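Thiosulfate sulfurtransferase YnjE (PDB 2WLR) catalyses the transfer of a sulfur atom from thiosulfate to cyanide, giving thiocyanate and sulfite, by way of a cysteine persulfide intermediate. Local coordinates at residues A[51-56]-A[90-95]; A[55-59]-A[334-338]; A[196-202]-A[256-262]; A[221-227]-A[267-273]. The contacts are given in a common frame with arbitrary orientation. Residues are numbered along the deposited sequence.

Contact 1. Residues A[51-56]-A[90-95]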
loop_
_atom_site.group_PDB
_atom_site.type_symbol
_atom_site.label_atom_id
_atom_site.label_comp_id
_atom_site.label_asym_id
_atom_site.label_seq_id
_atom_site.Cartn_x
_atom_site.Cartn_y
_atom_site.Cartn_z
ATOM N N LEU A 51 14.884 7.668 -0.420
ATOM C CA LEU A 51 15.760 6.781 -1.181
ATOM C C LEU A 51 16.492 5.953 -0.159
ATOM O O LEU A 51 17.561 6.344 0.329
ATOM C CB LEU A 51 16.729 7.556 -2.075
ATOM C CG LEU A 51 17.586 6.722 -3.034
ATOM C CD1 LEU A 51 16.755 5.853 -3.977
ATOM C CD2 LEU A 51 18.537 7.612 -3.851
ATOM N N SER A 52 15.890 4.849 0.225
ATOM C CA SER A 52 16.447 4.014 1.281
ATOM C C SER A 52 17.737 3.359 0.833
ATOM O O SER A 52 17.758 2.708 -0.226
ATOM C CB SER A 52 15.450 2.982 1.706
ATOM O OG SER A 52 15.950 2.248 2.785
ATOM N N ALA A 53 18.784 3.440 1.644
ATOM C CA ALA A 53 20.048 2.772 1.296
ATOM C C ALA A 53 19.831 1.280 1.106
ATOM O O ALA A 53 20.505 0.675 0.312
ATOM C CB ALA A 53 21.128 3.004 2.347
ATOM N N SER A 54 18.884 0.692 1.838
ATOM C CA SER A 54 18.555 -0.732 1.717
ATOM C C SER A 54 17.975 -1.129 0.368
ATOM O O SER A 54 17.918 -2.318 0.067
ATOM C CB SER A 54 17.583 -1.143 2.820
ATOM O OG SER A 54 16.336 -0.493 2.682
ATOM N N TRP A 55 17.553 -0.162 -0.445
ATOM C CA TRP A 55 17.069 -0.486 -1.779
ATOM C C TRP A 55 18.133 -0.555 -2.834
ATOM O O TRP A 55 17.879 -1.088 -3.913
ATOM C CB TRP A 55 16.098 0.583 -2.284
ATOM C CG TRP A 55 14.916 0.876 -1.427
ATOM C CD1 TRP A 55 14.386 0.098 -0.461
ATOM C CD2 TRP A 55 14.089 2.031 -1.520
ATOM N NE1 TRP A 55 13.290 0.729 0.102
ATOM C CE2 TRP A 55 13.070 1.902 -0.566
ATOM C CE3 TRP A 55 14.110 3.157 -2.332
ATOM C CZ2 TRP A 55 12.126 2.928 -0.357
ATOM C CZ3 TRP A 55 13.171 4.124 -2.151
ATOM C CH2 TRP A 55 12.194 4.002 -1.167
ATOM N N LEU A 56 19.297 0.021 -2.563
ATOM C CA LEU A 56 20.290 0.265 -3.615
ATOM C C LEU A 56 20.780 -0.985 -4.341
ATOM O O LEU A 56 20.982 -0.917 -5.539
ATOM C CB LEU A 56 21.477 1.048 -3.074
ATOM C CG LEU A 56 21.147 2.473 -2.636
ATOM C CD1 LEU A 56 22.344 3.051 -1.880
ATOM C CD2 LEU A 56 20.722 3.359 -3.818
ATOM N N ALA A 90 26.293 5.530 1.586
ATOM C CA ALA A 90 25.937 4.605 0.504
ATOM C C ALA A 90 25.143 5.320 -0.582
ATOM O O ALA A 90 25.392 5.190 -1.788
ATOM C CB ALA A 90 25.124 3.445 1.048
ATOM N N VAL A 91 24.136 6.073 -0.162
ATOM C CA VAL A 91 23.323 6.852 -1.092
ATOM C C VAL A 91 24.160 7.938 -1.786
ATOM O O VAL A 91 24.044 8.127 -2.990
ATOM C CB VAL A 91 22.071 7.443 -0.375
ATOM C CG1 VAL A 91 21.346 8.428 -1.267
ATOM C CG2 VAL A 91 21.169 6.293 0.073
ATOM N N LYS A 92 25.003 8.637 -1.021
ATOM C CA LYS A 92 25.875 9.673 -1.597
ATOM C C LYS A 92 26.671 9.079 -2.766
ATOM O O LYS A 92 26.748 9.666 -3.836
ATOM C CB LYS A 92 26.830 10.231 -0.553
ATOM C CG LYS A 92 27.872 11.195 -1.112
ATOM C CD LYS A 92 29.155 11.216 -0.279
ATOM C CE LYS A 92 29.986 9.944 -0.517
ATOM N NZ LYS A 92 31.275 9.948 0.234
ATOM N N THR A 93 27.203 7.892 -2.561
ATOM C CA THR A 93 28.107 7.288 -3.540
ATOM C C THR A 93 27.352 6.943 -4.817
ATOM O O THR A 93 27.816 7.265 -5.917
ATOM C CB THR A 93 28.801 6.087 -2.916
ATOM O OG1 THR A 93 29.596 6.545 -1.814
ATOM C CG2 THR A 93 29.712 5.377 -3.915
ATOM N N ARG A 94 26.167 6.345 -4.701
ATOM C CA ARG A 94 25.336 6.052 -5.856
ATOM C C ARG A 94 24.885 7.324 -6.576
ATOM O O ARG A 94 24.855 7.371 -7.815
ATOM C CB ARG A 94 24.125 5.165 -5.510
ATOM C CG ARG A 94 24.458 3.677 -5.312
ATOM C CD ARG A 94 24.883 2.956 -6.589
ATOM N NE ARG A 94 23.841 2.911 -7.588
ATOM C CZ ARG A 94 22.850 2.032 -7.653
ATOM N NH1 ARG A 94 22.694 1.091 -6.735
ATOM N NH2 ARG A 94 21.992 2.115 -8.658
ATOM N N LEU A 95 24.534 8.362 -5.814
ATOM C CA LEU A 95 24.070 9.585 -6.469
ATOM C C LEU A 95 25.208 10.293 -7.192
ATOM O O LEU A 95 24.988 10.909 -8.235
ATOM C CB LEU A 95 23.381 10.517 -5.464
ATOM C CG LEU A 95 22.052 9.999 -4.938
ATOM C CD1 LEU A 95 21.577 10.989 -3.903
ATOM C CD2 LEU A 95 20.993 9.810 -5.982
#
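Val91 and Leu56 form the apolar centre, with Leu56 CD1 lying 4.0 Å from Val91 CG2. Val91, on helix 85-97, offers CG2 to Leu56 and Ala53 and CG1 to Leu51, whose CD2 is 3.9 Å from Val91 CG1 and 3.9 Å from Leu95 CD2. Toward the margin two small side chains meet, Ala53 CB 4.2 Å from Ala90 CB. The closest CA approach is that of Ala53 and Val91, 5.8 Å, where Val91 CG2 also meets Ala53 CA at 3.9 Å. At the polar edge Arg94 reaches from the helix across to the loop: its NH1 donates a hydrogen bond to Leu56 O at 2.9 Å, while Leu56 CD2 lies over one face of the guanidinium. Its NH2 binds Met59 O, so one long side chain satisfies two carbonyls of the 51-59 loop. The contact belongs to the alpha/beta architecture of the rhodanese domain, a parallel sheet flanked by helices, with the loop after edge strand 49-50 packed on helix 85-97.

Contact 2. Residues A[55-59]-A[334-338]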
loop_
_atom_site.group_PDB
_atom_site.type_symbol
_atom_site.label_atom_id
_atom_site.label_comp_id
_atom_site.label_asym_id
_atom_site.label_seq_id
_atom_site.Cartn_x
_atom_site.Cartn_y
_atom_site.Cartn_z
ATOM N N TRP A 55 17.553 -0.162 -0.445
ATOM C CA TRP A 55 17.069 -0.486 -1.779
ATOM C C TRP A 55 18.133 -0.555 -2.834
ATOM O O TRP A 55 17.879 -1.088 -3.913
ATOM C CB TRP A 55 16.098 0.583 -2.284
ATOM C CG TRP A 55 14.916 0.876 -1.427
ATOM C CD1 TRP A 55 14.386 0.098 -0.461
ATOM C CD2 TRP A 55 14.089 2.031 -1.520
ATOM N NE1 TRP A 55 13.290 0.729 0.102
ATOM C CE2 TRP A 55 13.070 1.902 -0.566
ATOM C CE3 TRP A 55 14.110 3.157 -2.332
ATOM C CZ2 TRP A 55 12.126 2.928 -0.357
ATOM C CZ3 TRP A 55 13.171 4.124 -2.151
ATOM C CH2 TRP A 55 12.194 4.002 -1.167
ATOM N N LEU A 56 19.297 0.021 -2.563
ATOM C CA LEU A 56 20.290 0.265 -3.615
ATOM C C LEU A 56 20.780 -0.985 -4.341
ATOM O O LEU A 56 20.982 -0.917 -5.539
ATOM C CB LEU A 56 21.477 1.048 -3.074
ATOM C CG LEU A 56 21.147 2.473 -2.636
ATOM C CD1 LEU A 56 22.344 3.051 -1.880
ATOM C CD2 LEU A 56 20.722 3.359 -3.818
ATOM N N ASP A 57 20.911 -2.089 -3.609
ATOM C CA ASP A 57 21.348 -3.374 -4.197
ATOM C C ASP A 57 20.282 -3.991 -5.091
ATOM O O ASP A 57 20.530 -5.017 -5.744
ATOM C CB ASP A 57 21.787 -4.363 -3.094
ATOM C CG ASP A 57 20.652 -4.831 -2.197
ATOM O OD1 ASP A 57 19.511 -4.343 -2.300
ATOM O OD2 ASP A 57 20.912 -5.722 -1.342
ATOM N N LYS A 58 19.097 -3.381 -5.129
ATOM C CA LYS A 58 18.022 -3.810 -6.016
ATOM C C LYS A 58 17.630 -2.731 -7.009
ATOM O O LYS A 58 16.548 -2.790 -7.612
ATOM C CB LYS A 58 16.787 -4.222 -5.217
ATOM C CG LYS A 58 17.019 -5.480 -4.381
ATOM C CD LYS A 58 15.856 -5.774 -3.439
ATOM C CE LYS A 58 15.675 -4.716 -2.342
ATOM N NZ LYS A 58 16.787 -4.687 -1.352
HETATM N N MSE A 59 18.472 -1.725 -7.159
HETATM C CA MSE A 59 18.248 -0.680 -8.138
HETATM C C MSE A 59 19.419 -0.613 -9.082
HETATM O O MSE A 59 20.540 -0.301 -8.672
HETATM C CB MSE A 59 18.142 0.675 -7.458
HETATM C CG MSE A 59 16.878 0.871 -6.656
HETATM SE SE MSE A 59 16.732 2.550 -5.713
HETATM C CE MSE A 59 16.365 3.735 -7.089
ATOM N N HIS A 334 5.064 -0.032 -5.728
ATOM C CA HIS A 334 6.025 -0.664 -4.810
ATOM C C HIS A 334 7.413 -0.094 -4.985
ATOM O O HIS A 334 7.816 0.252 -6.091
ATOM C CB HIS A 334 6.145 -2.153 -5.062
ATOM C CG HIS A 334 4.891 -2.935 -4.845
ATOM N ND1 HIS A 334 4.707 -4.182 -5.387
ATOM C CD2 HIS A 334 3.772 -2.650 -4.147
ATOM C CE1 HIS A 334 3.503 -4.624 -5.057
ATOM N NE2 HIS A 334 2.921 -3.723 -4.285
ATOM N N ASN A 335 8.110 0.066 -3.858
ATOM C CA ASN A 335 9.546 0.287 -3.801
ATOM C C ASN A 335 10.299 -0.981 -4.187
ATOM O O ASN A 335 9.697 -2.053 -4.319
ATOM C CB ASN A 335 9.944 0.724 -2.374
ATOM C CG ASN A 335 9.390 2.070 -1.978
ATOM O OD1 ASN A 335 8.883 2.240 -0.865
ATOM N ND2 ASN A 335 9.445 3.010 -2.868
ATOM N N PRO A 336 11.637 -0.896 -4.286
ATOM C CA PRO A 336 12.386 -2.081 -4.680
ATOM C C PRO A 336 12.318 -3.225 -3.682
ATOM O O PRO A 336 12.626 -4.347 -4.046
ATOM C CB PRO A 336 13.806 -1.552 -4.795
ATOM C CG PRO A 336 13.626 -0.146 -5.262
ATOM C CD PRO A 336 12.453 0.323 -4.431
ATOM N N ASP A 337 11.926 -2.946 -2.433
ATOM C CA ASP A 337 11.755 -3.976 -1.407
ATOM C C ASP A 337 10.299 -4.405 -1.214
ATOM O O ASP A 337 9.989 -5.138 -0.266
ATOM C CB ASP A 337 12.344 -3.493 -0.070
ATOM C CG ASP A 337 11.633 -2.268 0.484
ATOM O OD1 ASP A 337 10.653 -1.813 -0.161
ATOM O OD2 ASP A 337 12.053 -1.817 1.574
ATOM N N GLY A 338 9.405 -3.942 -2.084
ATOM C CA GLY A 338 8.035 -4.379 -2.066
ATOM C C GLY A 338 7.082 -3.541 -1.223
ATOM O O GLY A 338 5.893 -3.753 -1.261
#
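Aromatic contacts dominate this junction. The indole of Trp55 offers one broad face to the 334-338 loop: Pro336 CD stands 4.0 Å from the centroid of its five-membered ring and Asn335 CB 4.1 Å from that of its six-membered ring, both as CH-pi contacts. Proline suits the place because its rigid ring presents C-H groups to the indole and its phi also fits the second position of the type I turn from Asn335 to Gly338. That turn is closed by Gly338 N to Asn335 O at 2.9 Å, and glycine accepts the positive phi at its end.

Apolar packing extends the patch, with Met59 CG 3.7 Å from Pro336 CG; the residue is a selenomethionine. The aliphatic part of Lys58 adds its CB, 4.0 Å from Pro336 CB, and its CE, 3.5 Å from Pro336 O.

Polar bonding across the interface is slight. Trp55 NE1 gives a weak hydrogen bond to Asp337 OD2, 3.2 Å away near the indole plane, whereas Asp337 OD1 is bound by Thr339. The ammonium of Lys58 turns back to its own loop, where NZ forms a salt bridge with Asp57 OD1 at 2.9 Å and also bonds Ser54 O.

The contact thus joins the first and third rhodanese domains loop to loop: 55-59 lies between strand 49-50 and helix 61-70, on which Met59 also packs, and 334-338 lies between strand 319-320 and helix 343-351.

Contact 3. Residues A[196-202]-A[256-262]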
loop_
_atom_site.group_PDB
_atom_site.type_symbol
_atom_site.label_atom_id
_atom_site.label_comp_id
_atom_site.label_asym_id
_atom_site.label_seq_id
_atom_site.Cartn_x
_atom_site.Cartn_y
_atom_site.Cartn_z
ATOM N N ALA A 196 -16.320 -14.729 13.126
ATOM C CA ALA A 196 -16.442 -15.525 14.355
ATOM C C ALA A 196 -15.424 -16.640 14.416
ATOM O O ALA A 196 -14.719 -16.814 15.426
ATOM C CB ALA A 196 -17.851 -16.103 14.483
ATOM N N LYS A 197 -15.293 -17.380 13.328
ATOM C CA LYS A 197 -14.403 -18.543 13.237
ATOM C C LYS A 197 -12.938 -18.173 13.452
ATOM O O LYS A 197 -12.189 -18.902 14.074
ATOM C CB LYS A 197 -14.594 -19.182 11.856
ATOM C CG LYS A 197 -13.900 -20.473 11.493
ATOM C CD LYS A 197 -13.754 -20.601 9.912
ATOM C CE LYS A 197 -14.994 -20.152 9.068
ATOM N NZ LYS A 197 -14.710 -19.447 7.709
ATOM N N HIS A 198 -12.532 -17.014 12.951
ATOM C CA HIS A 198 -11.172 -16.524 13.151
ATOM C C HIS A 198 -11.003 -15.636 14.398
ATOM O O HIS A 198 -9.943 -15.034 14.592
ATOM C CB HIS A 198 -10.688 -15.810 11.886
ATOM C CG HIS A 198 -10.565 -16.729 10.723
ATOM N ND1 HIS A 198 -9.458 -17.522 10.513
ATOM C CD2 HIS A 198 -11.452 -17.049 9.756
ATOM C CE1 HIS A 198 -9.649 -18.258 9.432
ATOM N NE2 HIS A 198 -10.860 -17.998 8.957
ATOM N N GLY A 199 -12.006 -15.584 15.275
ATOM C CA GLY A 199 -11.867 -14.925 16.563
ATOM C C GLY A 199 -11.744 -13.431 16.511
ATOM O O GLY A 199 -11.060 -12.823 17.326
ATOM N N ILE A 200 -12.420 -12.828 15.539
ATOM C CA ILE A 200 -12.358 -11.393 15.303
ATOM C C ILE A 200 -13.674 -10.717 15.707
ATOM O O ILE A 200 -14.738 -11.035 15.139
ATOM C CB ILE A 200 -12.082 -11.097 13.824
ATOM C CG1 ILE A 200 -10.772 -11.772 13.375
ATOM C CG2 ILE A 200 -12.049 -9.576 13.587
ATOM C CD1 ILE A 200 -10.558 -11.794 11.839
ATOM N N ARG A 201 -13.642 -9.809 16.689
ATOM C CA ARG A 201 -14.764 -8.914 16.966
ATOM C C ARG A 201 -14.514 -7.583 16.279
ATOM O O ARG A 201 -13.399 -7.316 15.774
ATOM C CB ARG A 201 -14.914 -8.653 18.465
ATOM C CG ARG A 201 -15.078 -9.866 19.310
ATOM C CD ARG A 201 -15.418 -9.467 20.753
ATOM N NE ARG A 201 -14.419 -8.521 21.243
ATOM C CZ ARG A 201 -13.246 -8.847 21.786
ATOM N NH1 ARG A 201 -12.898 -10.118 21.988
ATOM N NH2 ARG A 201 -12.418 -7.874 22.167
ATOM N N HIS A 202 -15.501 -6.699 16.349
ATOM C CA HIS A 202 -15.346 -5.389 15.721
ATOM C C HIS A 202 -14.166 -4.591 16.330
ATOM O O HIS A 202 -13.558 -3.751 15.655
ATOM C CB HIS A 202 -16.661 -4.604 15.768
ATOM C CG HIS A 202 -16.920 -3.896 17.066
ATOM N ND1 HIS A 202 -17.324 -4.553 18.207
ATOM C CD2 HIS A 202 -16.851 -2.584 17.390
ATOM C CE1 HIS A 202 -17.493 -3.672 19.182
ATOM N NE2 HIS A 202 -17.217 -2.469 18.706
ATOM N N VAL A 256 -8.107 -21.557 16.828
ATOM C CA VAL A 256 -8.444 -20.220 17.244
ATOM C C VAL A 256 -9.728 -20.258 18.074
ATOM O O VAL A 256 -10.687 -20.937 17.703
ATOM C CB VAL A 256 -8.580 -19.286 16.015
ATOM C CG1 VAL A 256 -9.044 -17.913 16.405
ATOM C CG2 VAL A 256 -7.235 -19.218 15.277
ATOM N N LYS A 257 -9.723 -19.561 19.199
ATOM C CA LYS A 257 -10.938 -19.355 19.992
ATOM C C LYS A 257 -11.914 -18.522 19.171
ATOM O O LYS A 257 -11.606 -17.389 18.776
ATOM C CB LYS A 257 -10.645 -18.675 21.345
ATOM C CG LYS A 257 -11.803 -18.752 22.309
ATOM C CD LYS A 257 -11.568 -17.972 23.614
ATOM C CE LYS A 257 -12.725 -18.210 24.588
ATOM N NZ LYS A 257 -12.999 -17.060 25.501
ATOM N N ALA A 258 -13.100 -19.057 18.957
ATOM C CA ALA A 258 -14.131 -18.325 18.229
ATOM C C ALA A 258 -14.743 -17.180 19.014
ATOM O O ALA A 258 -14.786 -17.192 20.253
ATOM C CB ALA A 258 -15.227 -19.268 17.760
ATOM N N GLU A 259 -15.195 -16.170 18.274
ATOM C CA GLU A 259 -15.893 -15.028 18.857
ATOM C C GLU A 259 -17.269 -14.963 18.205
ATOM O O GLU A 259 -17.466 -14.318 17.191
ATOM C CB GLU A 259 -15.104 -13.741 18.626
ATOM C CG GLU A 259 -13.807 -13.666 19.444
ATOM C CD GLU A 259 -14.007 -13.268 20.918
ATOM O OE1 GLU A 259 -15.136 -12.952 21.346
ATOM O OE2 GLU A 259 -12.998 -13.278 21.662
ATOM N N PRO A 260 -18.255 -15.631 18.796
ATOM C CA PRO A 260 -19.581 -15.680 18.172
ATOM C C PRO A 260 -20.356 -14.359 18.085
ATOM O O PRO A 260 -21.337 -14.276 17.331
ATOM C CB PRO A 260 -20.346 -16.704 19.037
ATOM C CG PRO A 260 -19.621 -16.720 20.315
ATOM C CD PRO A 260 -18.170 -16.484 19.996
ATOM N N ASP A 261 -19.958 -13.351 18.861
ATOM C CA ASP A 261 -20.645 -12.064 18.896
ATOM C C ASP A 261 -19.702 -10.953 18.408
ATOM O O ASP A 261 -18.757 -10.573 19.087
ATOM C CB ASP A 261 -21.134 -11.738 20.323
ATOM C CG ASP A 261 -22.061 -12.805 20.876
ATOM O OD1 ASP A 261 -23.154 -12.993 20.297
ATOM O OD2 ASP A 261 -21.678 -13.466 21.871
ATOM N N PHE A 262 -19.985 -10.452 17.209
ATOM C CA PHE A 262 -19.115 -9.431 16.575
ATOM C C PHE A 262 -19.136 -8.102 17.309
ATOM O O PHE A 262 -18.101 -7.423 17.400
ATOM C CB PHE A 262 -19.533 -9.257 15.110
ATOM C CG PHE A 262 -18.554 -8.430 14.274
ATOM C CD1 PHE A 262 -17.251 -8.799 14.144
ATOM C CD2 PHE A 262 -18.990 -7.288 13.617
ATOM C CE1 PHE A 262 -16.363 -8.033 13.356
ATOM C CE2 PHE A 262 -18.133 -6.533 12.837
ATOM C CZ PHE A 262 -16.820 -6.904 12.721
HETATM O O HOH W 1 -12.562 -21.001 15.665
HETATM O O HOH W 2 -17.239 -12.108 15.577
#
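Phe262 sets one face of its ring against His202, whose CB is 4.0 Å from the ring centroid in a CH-pi contact, while Ile200 O lies at the ring edge, 3.5 Å from Phe262 CD1. His202 N reaches Phe262 O at 2.9 Å and His202 ND1 reaches Phe262 O at 3.1 Å, so that one carbonyl accepts two hydrogen bonds from one residue, as histidine allows because ND1 lies close to its own backbone.

At the other end, Glu259 N donates to Ala196 O at 3.0 Å, using a carbonyl in the last turn of the helix. Gly199 is the C-prime residue of a Schellman motif; it tolerates the positive phi, and a CB here would collide with Lys257 O. One water bridges Lys197 O and Val256 O, and another bridges Ile200 O and Glu259 O; each donates to one carbonyl of either segment, two acceptors that have no donor for one another. Between these ends Arg201 NH1 makes a salt bridge with Glu259 OE2 at 3.2 Å, weak as a hydrogen bond; the guanidinium is held more strongly by Asp203 and also pairs with Asp147.

The linker after helix 238-243 thereby runs along the end of helix 188-197 and the turn leading to strand 205-209, with Phe262 also touching Leu195 and Val228, and Val256 touching Asp170 of strand 170-173.

Contact 4. Residues A[221-227]-A[267-273]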
loop_
_atom_site.group_PDB
_atom_site.type_symbol
_atom_site.label_atom_id
_atom_site.label_comp_id
_atom_site.label_asym_id
_atom_site.label_seq_id
_atom_site.Cartn_x
_atom_site.Cartn_y
_atom_site.Cartn_z
ATOM N N GLN A 221 -9.903 -5.043 3.235
ATOM C CA GLN A 221 -10.916 -4.092 2.841
ATOM C C GLN A 221 -12.311 -4.654 3.151
ATOM O O GLN A 221 -13.210 -3.922 3.586
ATOM C CB GLN A 221 -10.762 -3.719 1.365
ATOM C CG GLN A 221 -11.733 -2.633 0.839
ATOM C CD GLN A 221 -13.100 -3.176 0.416
ATOM O OE1 GLN A 221 -13.273 -4.358 0.286
ATOM N NE2 GLN A 221 -14.078 -2.281 0.244
ATOM N N ILE A 222 -12.487 -5.967 2.944
ATOM C CA ILE A 222 -13.775 -6.603 3.230
ATOM C C ILE A 222 -14.058 -6.586 4.744
ATOM O O ILE A 222 -15.172 -6.311 5.174
ATOM C CB ILE A 222 -13.831 -8.016 2.631
ATOM C CG1 ILE A 222 -13.998 -7.904 1.113
ATOM C CG2 ILE A 222 -15.031 -8.812 3.199
ATOM C CD1 ILE A 222 -13.665 -9.164 0.354
HETATM N N MSE A 223 -13.020 -6.769 5.550
HETATM C CA MSE A 223 -13.192 -6.636 7.008
HETATM C C MSE A 223 -13.569 -5.239 7.431
HETATM O O MSE A 223 -14.394 -5.056 8.348
HETATM C CB MSE A 223 -11.939 -7.068 7.747
HETATM C CG MSE A 223 -11.721 -8.555 7.683
HETATM SE SE MSE A 223 -10.246 -9.078 8.829
HETATM C CE MSE A 223 -10.430 -11.037 8.509
ATOM N N LEU A 224 -12.995 -4.218 6.780
ATOM C CA LEU A 224 -13.327 -2.822 7.109
ATOM C C LEU A 224 -14.800 -2.554 6.755
ATOM O O LEU A 224 -15.530 -1.942 7.519
ATOM C CB LEU A 224 -12.413 -1.838 6.385
ATOM C CG LEU A 224 -11.015 -1.752 6.973
ATOM C CD1 LEU A 224 -10.108 -1.046 5.958
ATOM C CD2 LEU A 224 -10.963 -1.014 8.303
ATOM N N TYR A 225 -15.231 -3.024 5.591
ATOM C CA TYR A 225 -16.625 -2.968 5.212
ATOM C C TYR A 225 -17.515 -3.591 6.293
ATOM O O TYR A 225 -18.540 -3.003 6.688
ATOM C CB TYR A 225 -16.817 -3.696 3.867
ATOM C CG TYR A 225 -18.205 -4.163 3.586
ATOM C CD1 TYR A 225 -19.127 -3.324 3.004
ATOM C CD2 TYR A 225 -18.584 -5.458 3.895
ATOM C CE1 TYR A 225 -20.440 -3.759 2.746
ATOM C CE2 TYR A 225 -19.879 -5.895 3.668
ATOM C CZ TYR A 225 -20.796 -5.044 3.078
ATOM O OH TYR A 225 -22.095 -5.512 2.855
ATOM N N ALA A 226 -17.152 -4.785 6.753
ATOM C CA ALA A 226 -17.955 -5.517 7.722
ATOM C C ALA A 226 -18.108 -4.752 9.029
ATOM O O ALA A 226 -19.155 -4.774 9.647
ATOM C CB ALA A 226 -17.365 -6.860 7.969
ATOM N N GLY A 227 -17.027 -4.119 9.444
ATOM C CA GLY A 227 -17.007 -3.313 10.654
ATOM C C GLY A 227 -15.868 -3.565 11.604
ATOM O O GLY A 227 -15.935 -3.091 12.731
ATOM N N PRO A 267 -23.246 -4.787 7.818
ATOM C CA PRO A 267 -21.939 -4.117 7.714
ATOM C C PRO A 267 -21.936 -2.751 8.378
ATOM O O PRO A 267 -22.873 -1.993 8.209
ATOM C CB PRO A 267 -21.771 -3.934 6.209
ATOM C CG PRO A 267 -23.197 -3.656 5.720
ATOM C CD PRO A 267 -24.135 -4.396 6.704
ATOM N N ALA A 268 -20.878 -2.413 9.102
ATOM C CA ALA A 268 -20.777 -1.114 9.753
ATOM C C ALA A 268 -20.347 0.002 8.806
ATOM O O ALA A 268 -20.645 1.171 9.055
ATOM C CB ALA A 268 -19.811 -1.182 10.884
ATOM N N GLN A 269 -19.649 -0.350 7.720
ATOM C CA GLN A 269 -19.115 0.653 6.795
ATOM C C GLN A 269 -19.482 0.323 5.347
ATOM O O GLN A 269 -18.606 0.084 4.513
ATOM C CB GLN A 269 -17.599 0.778 6.972
ATOM C CG GLN A 269 -17.166 1.113 8.387
ATOM C CD GLN A 269 -17.679 2.439 8.919
ATOM O OE1 GLN A 269 -18.001 3.349 8.163
ATOM N NE2 GLN A 269 -17.755 2.550 10.240
ATOM N N PRO A 270 -20.781 0.282 5.044
ATOM C CA PRO A 270 -21.226 -0.165 3.722
ATOM C C PRO A 270 -20.698 0.739 2.588
ATOM O O PRO A 270 -20.533 0.269 1.482
ATOM C CB PRO A 270 -22.758 -0.119 3.829
ATOM C CG PRO A 270 -23.022 0.864 4.951
ATOM C CD PRO A 270 -21.900 0.727 5.905
ATOM N N GLN A 271 -20.408 2.006 2.876
ATOM C CA GLN A 271 -19.935 2.954 1.865
ATOM C C GLN A 271 -18.532 2.587 1.285
ATOM O O GLN A 271 -18.093 3.153 0.294
ATOM C CB GLN A 271 -19.963 4.409 2.431
ATOM C CG GLN A 271 -18.846 4.798 3.370
ATOM C CD GLN A 271 -18.855 4.106 4.721
ATOM O OE1 GLN A 271 -19.857 3.470 5.109
ATOM N NE2 GLN A 271 -17.774 4.255 5.466
ATOM N N LEU A 272 -17.838 1.640 1.914
ATOM C CA LEU A 272 -16.503 1.235 1.445
ATOM C C LEU A 272 -16.567 0.311 0.242
ATOM O O LEU A 272 -15.532 0.060 -0.389
ATOM C CB LEU A 272 -15.699 0.567 2.556
ATOM C CG LEU A 272 -15.485 1.432 3.807
ATOM C CD1 LEU A 272 -14.666 0.709 4.842
ATOM C CD2 LEU A 272 -14.888 2.780 3.438
HETATM N N MSE A 273 -17.749 -0.191 -0.096
HETATM C CA MSE A 273 -17.936 -1.028 -1.272
HETATM C C MSE A 273 -19.031 -0.441 -2.138
HETATM O O MSE A 273 -20.071 -0.006 -1.632
HETATM C CB MSE A 273 -18.318 -2.459 -0.912
HETATM C CG MSE A 273 -18.012 -3.450 -2.041
HETATM SE SE MSE A 273 -16.094 -3.823 -2.259
HETATM C CE MSE A 273 -15.934 -5.349 -1.218
#
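Gln221 starts the contact from the last turns of the helix, its NE2 2.8 Å from Leu272 O and its OE1 3.2 Å from Met273 CE; the long amide side chain spans the distance to the linker. Ile222 points its CA-to-CB bond away, yet its CG1 still lies 4.0 Å from Met273 CE, the terminal methyl of the selenomethionine Met273. Leu224 packs its CB 3.7 Å from Leu272 CD1, a plain leucine-on-leucine contact.

Tyr225 is central. Pro267 CB stands 3.7 Å from its ring centroid as a CH-pi contact, Met273 CB is 4.1 Å from its CD1, and its hydroxyl bonds to Asp188, so the large ring fills the gap while its polar tip is satisfied. Its carbonyl receives Gln269 N, with Gln269 N to Tyr225 O at 3.1 Å. Ala226 follows with Ala268 N to Ala226 O at 3.0 Å; these two carbonyls, near the helix end, are thus taken up by the linker. Gly227, the first residue after the helix, has positive phi, and its CA comes 3.5 Å from Ala268 CB, where a side chain would clash.

The linker after helix 238-243, which includes a cis peptide bond before Pro267, passes the C-terminal end of helix 213-226 and leads into strand 273-274, an edge strand of the third domain's sheet. Leu224 also packs on helix 369-380 of that domain, and Tyr225 and Pro267 touch helix 188-197.

Contacts 1 and 2 share Trp55 and Leu56, and their centres are 10 Å apart: the same loop faces its own domain's helix in contact 1 and the third domain in contact 2, with Arg94 NH2 2.8 Å from Met59 O joining them. Contacts 3 and 4 lie on the far side of the chain's centre, centres about 17 Å apart, and follow successive parts of one linker; they touch where Ile200 CD1 meets Met223 CE at 3.4 Å and Phe262 CZ meets Gly227 C at 3.6 Å. Contact 4 lies nearer the active site, the side chain of Gln221 being about 11 Å from that of Arg370, a probable substrate-binding residue.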